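Local coordinates for protein aminoacyl-histidine dipeptidase (Vibrio alginolyticus, PDB 3MRU) that probably hydrolyses dipeptides as a zinc-dependent metallopeptidase of the M20C family, at residues A[260-265]-A[349-354]. Numbering follows the deposited sequence.
Sequences NAIPRE and SLNVGV
Pro-263 and Asn-351 meet tip to tip where the loop that follows the short strand 261-262 lies on the long strand 346-358, at a classic beta bulge in which Gly-353 and Val-354 both face Leu-365 of strand 361-370. Strand 261-262 pairs with 218-219 in a small antiparallel sheet and 346-358 belongs to the large mixed sheet, so the contact joins the two. The zinc ligands, among them His-80 and Asp-119, lie away from this junction.

The tight part is the proline ring, whose apolar CH groups rest on the backbone of the bulged strand. Its CB is 3.4 Å from the carbonyl O of Gly-353, and its CG is 3.6 Å from the O of Val-352. The ring also restrains the backbone of a residue that has no N-H to pair. The O of Val-352 accepts a hydrogen bond from Asn-232. Having no side chain, Gly-353 meets the loop through backbone atoms alone, its CA coming within 4.3 Å of the O of Ala-261.

Asn-351 carries the other half of the contact. Its CG stands anti to the backbone N (chi1 173°), and the amide spans from the strand 261-262 to the proline ring, in van der Waals contact with both. ND2 lies 3.4 Å from CD of Pro-263; OD1 lies 3.4 Å from the N of Ile-262, at too poor an angle for a hydrogen bond. The loop residues Ser-220 and Asn-230 also touch the side chain of Asn-351.

Toward the two ends of 260-265 the fit slackens. The CB of Asn-260 points away from the strand, and Arg-264 and Glu-265 are exposed, as suits long charged chains. The packed part ends at Ala-261, which turns its small CB away but sets its carbonyl C 3.4 Å from OD1 of Asn-351.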
# COMPACT_ATOMS: atom_id res chain seq x y z
N ASN A 260 -2.76 2.76 -9.52
CA ASN A 260 -2.76 1.74 -8.50
C ASN A 260 -2.79 0.32 -8.99
O ASN A 260 -2.43 -0.58 -8.26
CB ASN A 260 -4.01 1.97 -7.64
CG ASN A 260 -3.78 1.65 -6.19
OD1 ASN A 260 -4.71 1.24 -5.49
ND2 ASN A 260 -2.55 1.83 -5.73
N ALA A 261 -3.25 0.13 -10.23
CA ALA A 261 -3.55 -1.20 -10.77
C ALA A 261 -2.99 -1.43 -12.15
O ALA A 261 -3.18 -0.63 -13.07
CB ALA A 261 -5.05 -1.42 -10.80
N ILE A 262 -2.34 -2.58 -12.30
CA ILE A 262 -1.79 -3.03 -13.58
C ILE A 262 -2.90 -3.06 -14.64
O ILE A 262 -3.88 -3.79 -14.47
CB ILE A 262 -1.19 -4.44 -13.45
CG1 ILE A 262 -0.29 -4.53 -12.22
CG2 ILE A 262 -0.39 -4.75 -14.66
CD1 ILE A 262 0.03 -5.95 -11.75
N PRO A 263 -2.75 -2.28 -15.73
CA PRO A 263 -3.90 -2.04 -16.59
C PRO A 263 -4.24 -3.29 -17.37
O PRO A 263 -3.36 -3.89 -17.99
CB PRO A 263 -3.43 -0.92 -17.52
CG PRO A 263 -1.98 -1.08 -17.58
CD PRO A 263 -1.53 -1.63 -16.26
N ARG A 264 -5.49 -3.72 -17.31
CA ARG A 264 -5.88 -4.96 -17.95
C ARG A 264 -6.55 -4.76 -19.29
O ARG A 264 -6.53 -5.64 -20.14
CB ARG A 264 -6.79 -5.76 -17.03
CG ARG A 264 -8.17 -5.19 -16.92
CD ARG A 264 -9.01 -6.07 -16.06
NE ARG A 264 -8.38 -6.34 -14.78
CZ ARG A 264 -8.82 -7.27 -13.93
NH1 ARG A 264 -8.20 -7.47 -12.78
NH2 ARG A 264 -9.87 -8.02 -14.26
N GLU A 265 -7.16 -3.61 -19.49
CA GLU A 265 -7.83 -3.35 -20.74
C GLU A 265 -7.29 -2.07 -21.28
O GLU A 265 -7.08 -1.14 -20.53
CB GLU A 265 -9.34 -3.25 -20.52
CG GLU A 265 -10.14 -2.72 -21.70
CD GLU A 265 -11.65 -2.87 -21.50
OE1 GLU A 265 -12.41 -2.82 -22.51
OE2 GLU A 265 -12.07 -3.06 -20.33
N SER A 349 10.24 -0.59 -8.91
CA SER A 349 9.34 -0.89 -10.01
C SER A 349 8.50 0.30 -10.36
O SER A 349 8.46 1.28 -9.61
CB SER A 349 8.41 -2.03 -9.64
OG SER A 349 7.46 -1.56 -8.70
N LEU A 350 7.84 0.21 -11.51
CA LEU A 350 6.89 1.21 -11.93
C LEU A 350 5.83 0.61 -12.84
O LEU A 350 6.04 -0.40 -13.51
CB LEU A 350 7.59 2.39 -12.60
CG LEU A 350 7.83 2.46 -14.10
CD1 LEU A 350 7.93 3.90 -14.51
CD2 LEU A 350 9.10 1.74 -14.40
N ASN A 351 4.67 1.26 -12.86
CA ASN A 351 3.56 0.76 -13.61
C ASN A 351 3.02 1.91 -14.42
O ASN A 351 2.58 2.89 -13.84
CB ASN A 351 2.50 0.25 -12.63
CG ASN A 351 1.18 -0.15 -13.30
OD1 ASN A 351 0.19 -0.37 -12.62
ND2 ASN A 351 1.16 -0.23 -14.63
N VAL A 352 3.10 1.82 -15.74
CA VAL A 352 2.40 2.74 -16.62
C VAL A 352 0.94 2.27 -16.64
O VAL A 352 0.55 1.42 -17.47
CB VAL A 352 3.00 2.78 -18.04
CG1 VAL A 352 2.04 3.47 -19.01
CG2 VAL A 352 4.35 3.49 -18.02
N GLY A 353 0.17 2.82 -15.70
CA GLY A 353 -1.17 2.35 -15.38
C GLY A 353 -2.36 2.97 -16.13
O GLY A 353 -3.36 2.29 -16.34
N VAL A 354 -2.26 4.25 -16.50
CA VAL A 354 -3.40 4.96 -17.11
C VAL A 354 -2.99 5.83 -18.30
O VAL A 354 -2.07 6.66 -18.20
CB VAL A 354 -4.18 5.86 -16.08
CG1 VAL A 354 -5.50 6.27 -16.65
CG2 VAL A 354 -4.39 5.16 -14.78